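Local coordinates for protein Phospholipase/Carboxylesterase (Haliangium ochraceum, PDB 4Q82) that probably hydrolyses carboxylic ester or phospholipid bonds with an active-site serine, as enzymes of the alpha/beta-hydrolase fold do, at residues 90-95 with 128-133; 84-89 with 139-144; 228-233 with 241-246; 184-189 with 207-212. All coordinates share one frame; numbering follows the deposited sequence.

In the fold
Counting from the N terminus, contact 2 opens first, at 84-89 on a strand of the central sheet. The loop at 90-95 then opens contact 1, which closes at 128-133 after strand 124-128. Contact 2 closes only at 139-144, on helix 138-151, so contact 1 lies wholly within its span. The two touch through His87, His130 and Glu140. Contact 4 follows, joining neighbouring parallel strands 186-190 and 210-215 around helix 195-201. Contact 3 comes last and packs helix 224-235 on the edge strand 243-248. Contacts 3 and 4 also touch, through Gln243 and Thr246. No loops cross; contacts 1 and 3 lie on opposite sides of the chain's centre.

Contact 1. Residues 90-95 with 128-133; sequences GENGDG and PQHAGG
With CG anti to the backbone N (chi1 -178°) and the chain extended beyond it, Gln129 lays its amide alongside the backbone of 91-95, while Asn92, its CG anti to the carbonyl carbon, reaches back toward Gly132. The contact joins two loops of the alpha/beta-hydrolase fold, those following strands 80-86 and 124-128. The Gln129 amide serves both ends of the bend: NE2 donates to Glu91 O at 3.0 Å, nearly straight (168°) and in the carbonyl plane, and OE1 accepts Gly95 N at 2.9 Å from above its own carbonyl plane. NE2 also bonds Ala99 O, so three bonds fix the rotation of the group. Gly93 passes under it, where a side chain would collide with NE2; its N donates to His130 O at 3.0 Å. An alanine in place of Gln129 would remove these amide bonds and would probably let the bend at 91-95 loosen. Asn92 ND2 gives a more bent bond (143°) to Gly132 O at 3.0 Å and a further one to Gly134 O. The His130 ring runs side by side with the Asn92 amide, the planes steeply inclined, and its ND1 is tied to Glu140 OE2. Asn92 OD1 lies in the ring plane at the edge, 3.7 Å from His130 CD2.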
loop_
_atom_site.group_PDB
_atom_site.type_symbol
_atom_site.label_atom_id
_atom_site.label_comp_id
_atom_site.label_asym_id
_atom_site.label_seq_id
_atom_site.Cartn_x
_atom_site.Cartn_y
_atom_site.Cartn_z
ATOM N N GLY A 90 1.797 14.603 -4.433
ATOM C CA GLY A 90 1.002 15.784 -4.139
ATOM C C GLY A 90 0.670 15.903 -2.669
ATOM O O GLY A 90 0.341 16.983 -2.156
ATOM N N GLU A 91 0.744 14.786 -1.971
ATOM C CA GLU A 91 0.330 14.775 -0.587
ATOM C C GLU A 91 1.521 14.748 0.391
ATOM O O GLU A 91 1.316 14.562 1.591
ATOM C CB GLU A 91 -0.622 13.587 -0.356
ATOM C CG GLU A 91 -1.993 13.798 -1.002
ATOM C CD GLU A 91 -1.965 13.857 -2.533
ATOM O OE1 GLU A 91 -1.498 12.897 -3.173
ATOM O OE2 GLU A 91 -2.408 14.881 -3.099
ATOM N N ASN A 92 2.746 14.966 -0.113
ATOM C CA ASN A 92 3.923 15.113 0.753
ATOM C C ASN A 92 3.690 16.234 1.782
ATOM O O ASN A 92 3.035 17.242 1.484
ATOM C CB ASN A 92 5.200 15.443 -0.046
ATOM C CG ASN A 92 5.761 14.251 -0.827
ATOM O OD1 ASN A 92 5.176 13.161 -0.867
ATOM N ND2 ASN A 92 6.902 14.477 -1.481
ATOM N N GLY A 93 4.225 16.073 2.986
ATOM C CA GLY A 93 4.109 17.138 3.989
ATOM C C GLY A 93 4.934 16.796 5.208
ATOM O O GLY A 93 5.562 15.731 5.231
ATOM N N ASP A 94 4.920 17.652 6.235
ATOM C CA ASP A 94 5.914 17.497 7.292
ATOM C C ASP A 94 5.500 16.561 8.421
ATOM O O ASP A 94 6.196 16.468 9.435
ATOM C CB ASP A 94 6.308 18.873 7.868
ATOM C CG ASP A 94 5.151 19.597 8.550
ATOM O OD1 ASP A 94 4.113 18.973 8.862
ATOM O OD2 ASP A 94 5.290 20.819 8.782
ATOM N N GLY A 95 4.370 15.871 8.263
ATOM C CA GLY A 95 3.940 14.898 9.260
ATOM C C GLY A 95 3.243 15.473 10.484
ATOM O O GLY A 95 2.866 14.727 11.399
ATOM N N PRO A 128 1.249 6.569 6.318
ATOM C CA PRO A 128 2.281 7.539 6.718
ATOM C C PRO A 128 2.472 8.677 5.726
ATOM O O PRO A 128 2.260 8.488 4.529
ATOM C CB PRO A 128 3.558 6.687 6.799
ATOM C CG PRO A 128 3.282 5.531 5.823
ATOM C CD PRO A 128 1.811 5.244 5.999
ATOM N N GLN A 129 2.906 9.836 6.216
ATOM C CA GLN A 129 3.178 10.959 5.319
ATOM C C GLN A 129 4.671 11.043 5.059
ATOM O O GLN A 129 5.485 11.012 5.999
ATOM C CB GLN A 129 2.688 12.289 5.908
ATOM C CG GLN A 129 2.915 13.500 4.981
ATOM C CD GLN A 129 2.066 14.689 5.413
ATOM O OE1 GLN A 129 2.093 15.099 6.580
ATOM N NE2 GLN A 129 1.295 15.239 4.477
ATOM N N HIS A 130 5.016 11.168 3.786
ATOM C CA HIS A 130 6.390 11.374 3.378
ATOM C C HIS A 130 6.697 12.860 3.330
ATOM O O HIS A 130 5.941 13.633 2.730
ATOM C CB HIS A 130 6.637 10.740 2.007
ATOM C CG HIS A 130 7.984 11.071 1.452
ATOM N ND1 HIS A 130 9.150 10.628 2.037
ATOM C CD2 HIS A 130 8.356 11.857 0.411
ATOM C CE1 HIS A 130 10.185 11.109 1.365
ATOM N NE2 HIS A 130 9.730 11.858 0.374
ATOM N N ALA A 131 7.808 13.262 3.951
ATOM C CA ALA A 131 8.209 14.659 3.998
ATOM C C ALA A 131 9.284 14.907 2.951
ATOM O O ALA A 131 10.044 14.004 2.625
ATOM C CB ALA A 131 8.721 15.014 5.384
ATOM N N GLY A 132 9.346 16.111 2.408
ATOM C CA GLY A 132 10.354 16.386 1.394
ATOM C C GLY A 132 9.777 16.448 -0.005
ATOM O O GLY A 132 8.560 16.574 -0.169
ATOM N N GLY A 133 10.632 16.363 -1.022
ATOM C CA GLY A 133 10.205 16.728 -2.361
ATOM C C GLY A 133 9.865 15.636 -3.365
ATOM O O GLY A 133 9.287 15.936 -4.411
#

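Contact 2. Residues 84-89 with 139-144; sequences VFWHGI and DEIRDF
Strand 84-86 and helix 139-144 run nearly antiparallel, at 154°, with axes 10.8 Å apart, and the space between them is filled chiefly by the indole of Trp86. Its CG stands anti to the carbonyl carbon (chi1 -63°), and the six-membered ring, CZ2 and CH2 foremost, reaches toward the helix. Ile141, whose CG1 is likewise anti to its carbonyl carbon, runs alongside the indole, pointing the other way, and sets CG1 over one face, 3.8 Å from the centroid of the six-membered ring, in a CH-pi contact only 19° off the normal. Phe144 comes in at the indole edge, its CB 3.9 Å from Trp86 CZ2. The two rings meet obliquely, and the Phe144 ring continues to Val84, where CD1 lies 3.8 Å from Val84 CG1. Phe67 packs edge-to-face with Phe144 beyond the contact. The cost of this dense apolar packing is a buried Trp86 NE1 without a polar partner. Contact is looser at Glu140: its extended chain brings OE2 no closer than 4.1 Å to Trp86 CZ3, and that oxygen is engaged by Asn65 ND2 and His130 ND1. The helix side turned from the strand is charged instead, with Arg142 gripping Asp143 OD1 side-on through NE and NH2 beside Asp139. Past the strand end, Ile89 N bonds OD2 of the sulfonylated serine at position 165, consistent with an oxyanion hole next to the nucleophile. A helix laid on the central strand that leads into such a loop is characteristic of the alpha/beta-hydrolase fold.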
loop_
_atom_site.group_PDB
_atom_site.type_symbol
_atom_site.label_atom_id
_atom_site.label_comp_id
_atom_site.label_asym_id
_atom_site.label_seq_id
_atom_site.Cartn_x
_atom_site.Cartn_y
_atom_site.Cartn_z
ATOM N N VAL A 84 -0.136 -1.164 4.961
ATOM C CA VAL A 84 0.524 0.138 5.036
ATOM C C VAL A 84 0.420 0.766 3.651
ATOM O O VAL A 84 0.838 0.168 2.647
ATOM C CB VAL A 84 1.984 0.027 5.487
ATOM C CG1 VAL A 84 2.669 1.424 5.504
ATOM C CG2 VAL A 84 2.059 -0.613 6.899
ATOM N N PHE A 85 -0.175 1.953 3.607
ATOM C CA PHE A 85 -0.455 2.644 2.339
ATOM C C PHE A 85 0.415 3.895 2.206
ATOM O O PHE A 85 0.470 4.709 3.148
ATOM C CB PHE A 85 -1.936 3.047 2.256
ATOM C CG PHE A 85 -2.190 4.163 1.255
ATOM C CD1 PHE A 85 -2.176 3.893 -0.110
ATOM C CD2 PHE A 85 -2.397 5.474 1.682
ATOM C CE1 PHE A 85 -2.395 4.930 -1.074
ATOM C CE2 PHE A 85 -2.603 6.504 0.763
ATOM C CZ PHE A 85 -2.607 6.237 -0.628
ATOM N N TRP A 86 1.068 4.060 1.044
ATOM C CA TRP A 86 1.916 5.227 0.766
ATOM C C TRP A 86 1.303 6.111 -0.323
ATOM O O TRP A 86 1.058 5.663 -1.453
ATOM C CB TRP A 86 3.333 4.775 0.356
ATOM C CG TRP A 86 4.011 4.050 1.451
ATOM C CD1 TRP A 86 3.930 2.711 1.728
ATOM C CD2 TRP A 86 4.854 4.619 2.455
ATOM N NE1 TRP A 86 4.677 2.421 2.847
ATOM C CE2 TRP A 86 5.243 3.573 3.317
ATOM C CE3 TRP A 86 5.317 5.913 2.711
ATOM C CZ2 TRP A 86 6.094 3.774 4.400
ATOM C CZ3 TRP A 86 6.146 6.117 3.821
ATOM C CH2 TRP A 86 6.536 5.045 4.634
ATOM N N HIS A 87 1.089 7.378 0.031
ATOM C CA HIS A 87 0.443 8.369 -0.821
ATOM C C HIS A 87 1.323 8.852 -1.994
ATOM O O HIS A 87 2.522 8.531 -2.091
ATOM C CB HIS A 87 0.042 9.558 0.063
ATOM C CG HIS A 87 1.226 10.271 0.642
ATOM N ND1 HIS A 87 2.001 11.136 -0.104
ATOM C CD2 HIS A 87 1.785 10.230 1.878
ATOM C CE1 HIS A 87 2.985 11.606 0.651
ATOM N NE2 HIS A 87 2.875 11.077 1.857
ATOM N N GLY A 88 0.734 9.663 -2.867
ATOM C CA GLY A 88 1.473 10.213 -3.984
ATOM C C GLY A 88 2.135 11.547 -3.671
ATOM O O GLY A 88 1.923 12.139 -2.610
ATOM N N ILE A 89 2.915 12.054 -4.622
ATOM C CA ILE A 89 3.801 13.202 -4.333
ATOM C C ILE A 89 3.030 14.480 -3.955
ATOM O O ILE A 89 3.538 15.344 -3.205
ATOM C CB ILE A 89 4.746 13.456 -5.542
ATOM C CG1 ILE A 89 6.017 14.202 -5.124
ATOM C CG2 ILE A 89 3.996 14.154 -6.686
ATOM C CD1 ILE A 89 7.099 14.176 -6.220
ATOM N N ASP A 139 14.450 2.597 2.496
ATOM C CA ASP A 139 14.738 2.456 3.918
ATOM C C ASP A 139 13.673 3.133 4.775
ATOM O O ASP A 139 13.376 2.677 5.869
ATOM C CB ASP A 139 16.119 3.019 4.250
ATOM C CG ASP A 139 17.251 2.124 3.758
ATOM O OD1 ASP A 139 16.988 1.007 3.255
ATOM O OD2 ASP A 139 18.412 2.536 3.881
ATOM N N GLU A 140 13.101 4.225 4.285
ATOM C CA GLU A 140 11.993 4.864 4.997
ATOM C C GLU A 140 10.809 3.899 5.128
ATOM O O GLU A 140 10.188 3.763 6.198
ATOM C CB GLU A 140 11.594 6.146 4.262
ATOM C CG GLU A 140 10.377 6.900 4.808
ATOM C CD GLU A 140 10.066 8.151 3.970
ATOM O OE1 GLU A 140 10.798 8.425 2.982
ATOM O OE2 GLU A 140 9.099 8.864 4.294
ATOM N N ILE A 141 10.521 3.193 4.042
ATOM C CA ILE A 141 9.418 2.246 4.034
ATOM C C ILE A 141 9.745 1.039 4.919
ATOM O O ILE A 141 8.888 0.573 5.676
ATOM C CB ILE A 141 9.084 1.811 2.585
ATOM C CG1 ILE A 141 8.562 3.028 1.802
ATOM C CG2 ILE A 141 8.045 0.705 2.565
ATOM C CD1 ILE A 141 8.285 2.736 0.344
ATOM N N ARG A 142 10.986 0.546 4.839
ATOM C CA ARG A 142 11.425 -0.533 5.736
ATOM C C ARG A 142 11.252 -0.144 7.205
ATOM O O ARG A 142 10.705 -0.917 8.013
ATOM C CB ARG A 142 12.900 -0.901 5.491
ATOM C CG ARG A 142 13.404 -1.957 6.488
ATOM C CD ARG A 142 14.892 -1.905 6.725
ATOM N NE ARG A 142 15.362 -0.581 7.131
ATOM C CZ ARG A 142 16.621 -0.178 6.991
ATOM N NH1 ARG A 142 17.517 -1.008 6.473
ATOM N NH2 ARG A 142 16.991 1.042 7.376
ATOM N N ASP A 143 11.751 1.042 7.558
ATOM C CA ASP A 143 11.727 1.464 8.951
ATOM C C ASP A 143 10.286 1.610 9.434
ATOM O O ASP A 143 9.974 1.253 10.568
ATOM C CB ASP A 143 12.484 2.782 9.163
ATOM C CG ASP A 143 13.984 2.658 8.929
ATOM O OD1 ASP A 143 14.519 1.529 8.854
ATOM O OD2 ASP A 143 14.636 3.715 8.817
ATOM N N PHE A 144 9.404 2.145 8.596
ATOM C CA PHE A 144 8.026 2.327 9.036
ATOM C C PHE A 144 7.311 0.984 9.171
ATOM O O PHE A 144 6.483 0.799 10.068
ATOM C CB PHE A 144 7.211 3.234 8.087
ATOM C CG PHE A 144 5.854 3.590 8.652
ATOM C CD1 PHE A 144 4.736 2.844 8.330
ATOM C CD2 PHE A 144 5.727 4.612 9.587
ATOM C CE1 PHE A 144 3.502 3.118 8.878
ATOM C CE2 PHE A 144 4.481 4.904 10.145
ATOM C CZ PHE A 144 3.370 4.152 9.789
#

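Contact 3. Residues 228-233 with 241-246; sequences EPMNGL and ADQQLT
Gln243 begins the strand and offers the helix a folded side chain, CG anti to its carbonyl carbon and the chain bent again at chi2 (-65°). Its flanks meet apolar groups: CG and CD lie against Leu233 CB, and OE1 sits 3.7 Å from Leu233 CD1 and 3.5 Å from the methyl CE of Met230, present as selenomethionine. The polar end is used on the neighbouring strand region, where NE2 donates to Val208 O and OE1 accepts from Ile210 N, so a buried amide is satisfied under the helix. A leucine in place of Gln243 would lose both of these bonds and would probably leave the Val208 carbonyl and the Ile210 N-H without good partners. At Gln244 the side chain turns from the helix, and it is the backbone that takes part: Met230 bends at chi2 and chi3 to carry CE within 3.4 Å of Gln244 O. Leu245 follows, its CG anti to the backbone N, facing the helix. Its CB lies 3.7 Å from Met230 CB and its CD1 3.8 Å from Met230 CG, while CD2 reaches Asn231 OD1 at 3.5 Å on the exposed margin. Met230 thus spans the strand from Gln243 to Leu245. Axes of helix 228-233 and strand 243-246 approach to 7.9 Å, at 144°, and the disulfide Cys203-Cys236 ties down the chain just past helix 224-235. The arrangement is the second half of a beta-alpha-beta crossover, strand 210-215, helix 224-235 and strand 243-248, in which the helix covers the edge of the central sheet.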
loop_
_atom_site.group_PDB
_atom_site.type_symbol
_atom_site.label_atom_id
_atom_site.label_comp_id
_atom_site.label_asym_id
_atom_site.label_seq_id
_atom_site.Cartn_x
_atom_site.Cartn_y
_atom_site.Cartn_z
ATOM N N GLU A 228 5.856 -3.660 -17.903
ATOM C CA GLU A 228 7.058 -4.455 -18.159
ATOM C C GLU A 228 7.352 -5.382 -16.977
ATOM O O GLU A 228 7.472 -6.593 -17.182
ATOM C CB GLU A 228 8.286 -3.576 -18.482
ATOM C CG GLU A 228 9.597 -4.380 -18.654
ATOM C CD GLU A 228 10.835 -3.513 -18.932
ATOM O OE1 GLU A 228 11.626 -3.256 -17.995
ATOM O OE2 GLU A 228 11.044 -3.115 -20.096
ATOM N N PRO A 229 7.455 -4.836 -15.744
ATOM C CA PRO A 229 7.760 -5.786 -14.671
ATOM C C PRO A 229 6.643 -6.806 -14.436
ATOM O O PRO A 229 6.984 -7.951 -14.170
ATOM C CB PRO A 229 7.975 -4.894 -13.437
ATOM C CG PRO A 229 7.335 -3.602 -13.766
ATOM C CD PRO A 229 7.477 -3.443 -15.250
HETATM N N MSE A 230 5.369 -6.437 -14.562
HETATM C CA MSE A 230 4.339 -7.432 -14.273
HETATM C C MSE A 230 4.346 -8.495 -15.368
HETATM O O MSE A 230 4.183 -9.691 -15.079
HETATM C CB MSE A 230 2.936 -6.805 -14.155
HETATM C CG MSE A 230 2.702 -5.884 -12.971
HETATM SE SE MSE A 230 3.330 -6.604 -11.278
HETATM C CE MSE A 230 2.698 -8.454 -11.452
ATOM N N ASN A 231 4.562 -8.096 -16.625
ATOM C CA ASN A 231 4.667 -9.121 -17.668
ATOM C C ASN A 231 5.827 -10.078 -17.384
ATOM O O ASN A 231 5.704 -11.287 -17.560
ATOM C CB ASN A 231 4.853 -8.499 -19.056
ATOM C CG ASN A 231 3.566 -7.930 -19.629
ATOM O OD1 ASN A 231 2.474 -8.273 -19.192
ATOM N ND2 ASN A 231 3.701 -7.090 -20.648
ATOM N N GLY A 232 6.959 -9.524 -16.950
ATOM C CA GLY A 232 8.111 -10.336 -16.595
ATOM C C GLY A 232 7.798 -11.299 -15.457
ATOM O O GLY A 232 8.131 -12.483 -15.515
ATOM N N LEU A 233 7.155 -10.782 -14.413
ATOM C CA LEU A 233 6.855 -11.584 -13.248
ATOM C C LEU A 233 5.846 -12.680 -13.591
ATOM O O LEU A 233 5.978 -13.811 -13.129
ATOM C CB LEU A 233 6.315 -10.712 -12.122
ATOM C CG LEU A 233 7.319 -9.727 -11.503
ATOM C CD1 LEU A 233 6.539 -8.750 -10.624
ATOM C CD2 LEU A 233 8.374 -10.495 -10.707
ATOM N N ALA A 241 4.890 -16.886 -6.643
ATOM C CA ALA A 241 3.711 -16.246 -6.076
ATOM C C ALA A 241 2.756 -15.817 -7.186
ATOM O O ALA A 241 3.166 -15.701 -8.348
ATOM C CB ALA A 241 4.124 -15.035 -5.238
ATOM N N ASP A 242 1.492 -15.602 -6.828
ATOM C CA ASP A 242 0.506 -15.040 -7.740
ATOM C C ASP A 242 0.992 -13.686 -8.250
ATOM O O ASP A 242 1.583 -12.914 -7.498
ATOM C CB ASP A 242 -0.853 -14.874 -7.049
ATOM C CG ASP A 242 -1.456 -16.198 -6.586
ATOM O OD1 ASP A 242 -1.077 -17.270 -7.104
ATOM O OD2 ASP A 242 -2.331 -16.158 -5.699
ATOM N N GLN A 243 0.747 -13.404 -9.524
ATOM C CA GLN A 243 1.134 -12.126 -10.118
ATOM C C GLN A 243 -0.039 -11.635 -10.973
ATOM O O GLN A 243 -0.595 -12.408 -11.759
ATOM C CB GLN A 243 2.414 -12.294 -10.966
ATOM C CG GLN A 243 3.605 -12.887 -10.215
ATOM C CD GLN A 243 4.099 -11.981 -9.101
ATOM O OE1 GLN A 243 3.797 -10.785 -9.075
ATOM N NE2 GLN A 243 4.854 -12.544 -8.171
ATOM N N GLN A 244 -0.447 -10.380 -10.812
ATOM C CA GLN A 244 -1.567 -9.871 -11.604
ATOM C C GLN A 244 -1.288 -8.498 -12.163
ATOM O O GLN A 244 -0.609 -7.669 -11.543
ATOM C CB GLN A 244 -2.854 -9.799 -10.786
ATOM C CG GLN A 244 -3.540 -11.132 -10.551
ATOM C CD GLN A 244 -5.003 -10.900 -10.221
ATOM O OE1 GLN A 244 -5.822 -10.663 -11.116
ATOM N NE2 GLN A 244 -5.327 -10.892 -8.934
ATOM N N LEU A 245 -1.814 -8.252 -13.354
ATOM C CA LEU A 245 -1.601 -6.945 -13.997
ATOM C C LEU A 245 -2.949 -6.417 -14.489
ATOM O O LEU A 245 -3.697 -7.145 -15.176
ATOM C CB LEU A 245 -0.628 -7.081 -15.178
ATOM C CG LEU A 245 -0.584 -5.885 -16.133
ATOM C CD1 LEU A 245 0.017 -4.644 -15.430
ATOM C CD2 LEU A 245 0.227 -6.183 -17.418
ATOM N N THR A 246 -3.250 -5.164 -14.183
ATOM C CA THR A 246 -4.492 -4.557 -14.650
ATOM C C THR A 246 -4.136 -3.292 -15.370
ATOM O O THR A 246 -3.489 -2.430 -14.795
ATOM C CB THR A 246 -5.432 -4.248 -13.487
ATOM O OG1 THR A 246 -5.898 -5.490 -12.955
ATOM C CG2 THR A 246 -6.643 -3.420 -13.962
#

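Contact 4. Residues 184-189 with 207-212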
loop_
_atom_site.group_PDB
_atom_site.type_symbol
_atom_site.label_atom_id
_atom_site.label_comp_id
_atom_site.label_asym_id
_atom_site.label_seq_id
_atom_site.Cartn_x
_atom_site.Cartn_y
_atom_site.Cartn_z
ATOM N N ILE A 184 6.826 -8.784 4.022
ATOM C CA ILE A 184 5.462 -8.585 3.502
ATOM C C ILE A 184 4.919 -9.844 2.815
ATOM O O ILE A 184 5.676 -10.680 2.316
ATOM C CB ILE A 184 5.340 -7.368 2.530
ATOM C CG1 ILE A 184 5.952 -7.643 1.157
ATOM C CG2 ILE A 184 5.946 -6.123 3.146
ATOM C CD1 ILE A 184 5.527 -6.596 0.091
ATOM N N ALA A 185 3.593 -9.974 2.843
ATOM C CA ALA A 185 2.877 -11.080 2.229
ATOM C C ALA A 185 2.415 -10.790 0.806
ATOM O O ALA A 185 2.197 -11.719 0.036
ATOM C CB ALA A 185 1.662 -11.454 3.083
ATOM N N ALA A 186 2.216 -9.515 0.475
ATOM C CA ALA A 186 1.739 -9.118 -0.871
ATOM C C ALA A 186 1.773 -7.609 -1.022
ATOM O O ALA A 186 1.801 -6.885 -0.021
ATOM C CB ALA A 186 0.317 -9.619 -1.137
ATOM N N ALA A 187 1.733 -7.143 -2.275
ATOM C CA ALA A 187 1.671 -5.712 -2.569
ATOM C C ALA A 187 0.682 -5.400 -3.681
ATOM O O ALA A 187 0.521 -6.170 -4.630
ATOM C CB ALA A 187 3.085 -5.166 -2.965
ATOM N N VAL A 188 0.056 -4.225 -3.579
ATOM C CA VAL A 188 -0.799 -3.699 -4.630
ATOM C C VAL A 188 -0.205 -2.352 -4.992
ATOM O O VAL A 188 -0.201 -1.438 -4.179
ATOM C CB VAL A 188 -2.263 -3.535 -4.170
ATOM C CG1 VAL A 188 -3.062 -2.721 -5.195
ATOM C CG2 VAL A 188 -2.936 -4.925 -3.971
ATOM N N LEU A 189 0.341 -2.248 -6.195
ATOM C CA LEU A 189 1.176 -1.099 -6.552
ATOM C C LEU A 189 0.570 -0.424 -7.761
ATOM O O LEU A 189 0.489 -1.027 -8.839
ATOM C CB LEU A 189 2.611 -1.544 -6.845
ATOM C CG LEU A 189 3.239 -2.286 -5.662
ATOM C CD1 LEU A 189 4.680 -2.732 -5.999
ATOM C CD2 LEU A 189 3.205 -1.394 -4.426
ATOM N N GLN A 207 8.727 -14.201 -6.164
ATOM C CA GLN A 207 8.365 -14.861 -4.919
ATOM C C GLN A 207 7.463 -13.993 -4.031
ATOM O O GLN A 207 6.865 -14.480 -3.075
ATOM C CB GLN A 207 9.626 -15.274 -4.164
ATOM C CG GLN A 207 10.396 -16.400 -4.864
ATOM C CD GLN A 207 9.561 -17.656 -5.050
ATOM O OE1 GLN A 207 9.377 -18.140 -6.173
ATOM N NE2 GLN A 207 9.071 -18.205 -3.944
ATOM N N VAL A 208 7.354 -12.712 -4.361
ATOM C CA VAL A 208 6.417 -11.815 -3.688
ATOM C C VAL A 208 5.169 -11.619 -4.549
ATOM O O VAL A 208 5.286 -11.239 -5.704
ATOM C CB VAL A 208 7.061 -10.438 -3.437
ATOM C CG1 VAL A 208 6.077 -9.498 -2.786
ATOM C CG2 VAL A 208 8.305 -10.591 -2.575
ATOM N N PRO A 209 3.973 -11.876 -3.996
ATOM C CA PRO A 209 2.762 -11.681 -4.799
ATOM C C PRO A 209 2.527 -10.197 -5.029
ATOM O O PRO A 209 2.532 -9.433 -4.056
ATOM C CB PRO A 209 1.637 -12.291 -3.935
ATOM C CG PRO A 209 2.329 -13.063 -2.846
ATOM C CD PRO A 209 3.683 -12.421 -2.658
ATOM N N ILE A 210 2.372 -9.794 -6.289
ATOM C CA ILE A 210 2.140 -8.395 -6.616
ATOM C C ILE A 210 0.979 -8.244 -7.608
ATOM O O ILE A 210 0.854 -9.022 -8.565
ATOM C CB ILE A 210 3.412 -7.727 -7.217
ATOM C CG1 ILE A 210 4.612 -7.927 -6.284
ATOM C CG2 ILE A 210 3.119 -6.222 -7.479
ATOM C CD1 ILE A 210 5.964 -7.428 -6.870
ATOM N N TRP A 211 0.114 -7.266 -7.352
ATOM C CA TRP A 211 -0.894 -6.868 -8.326
ATOM C C TRP A 211 -0.586 -5.433 -8.724
ATOM O O TRP A 211 -0.688 -4.506 -7.906
ATOM C CB TRP A 211 -2.301 -6.993 -7.740
ATOM C CG TRP A 211 -3.427 -6.881 -8.738
ATOM C CD1 TRP A 211 -3.361 -6.414 -10.020
ATOM C CD2 TRP A 211 -4.789 -7.249 -8.504
ATOM N NE1 TRP A 211 -4.627 -6.469 -10.604
ATOM C CE2 TRP A 211 -5.509 -6.994 -9.688
ATOM C CE3 TRP A 211 -5.470 -7.784 -7.398
ATOM C CZ2 TRP A 211 -6.885 -7.251 -9.801
ATOM C CZ3 TRP A 211 -6.837 -8.037 -7.501
ATOM C CH2 TRP A 211 -7.531 -7.774 -8.699
ATOM N N GLY A 212 -0.172 -5.248 -9.977
ATOM C CA GLY A 212 0.173 -3.925 -10.473
ATOM C C GLY A 212 -0.962 -3.372 -11.319
ATOM O O GLY A 212 -1.619 -4.124 -12.068
#
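Three backbone bonds join strands 186-189 and 210-212 in a parallel ladder. Ala187 N donates to Pro209 O in the carbonyl plane, Trp211 N to Ala187 O nearly along the C=O axis (167° at the hydrogen), and Leu189 N to Trp211 O, again in plane, each at 3.0 Å. Ala187 therefore uses both its N-H and its carbonyl on this neighbour. Val188, between them, turns its backbone to Leu161 and Gly163 on the other side, and its oxygen also accepts from Thr162 OG1. On the far edge, Ile210 N and Val208 O are satisfied from the edge strand by Gln243, and Trp211 NE1 reaches Thr246 OG1. The ladder stops at Pro209, which has no N-H to give: its ring carbon CD lies 3.2 Å from Ala185 O, where the next donor would be. Side chains alternate. Leu189 CD1 packs obliquely on Ile210 CG2 at 4.1 Å, on the face covered by Trp172, while Val188 and Trp211 point to the face of helix 268-273. Apolar side chains, from alanine to tryptophan, thus flank a backbone whose bonds run to both neighbouring strands, so this interior segment of the sheet can be apolar without stranding those polar atoms.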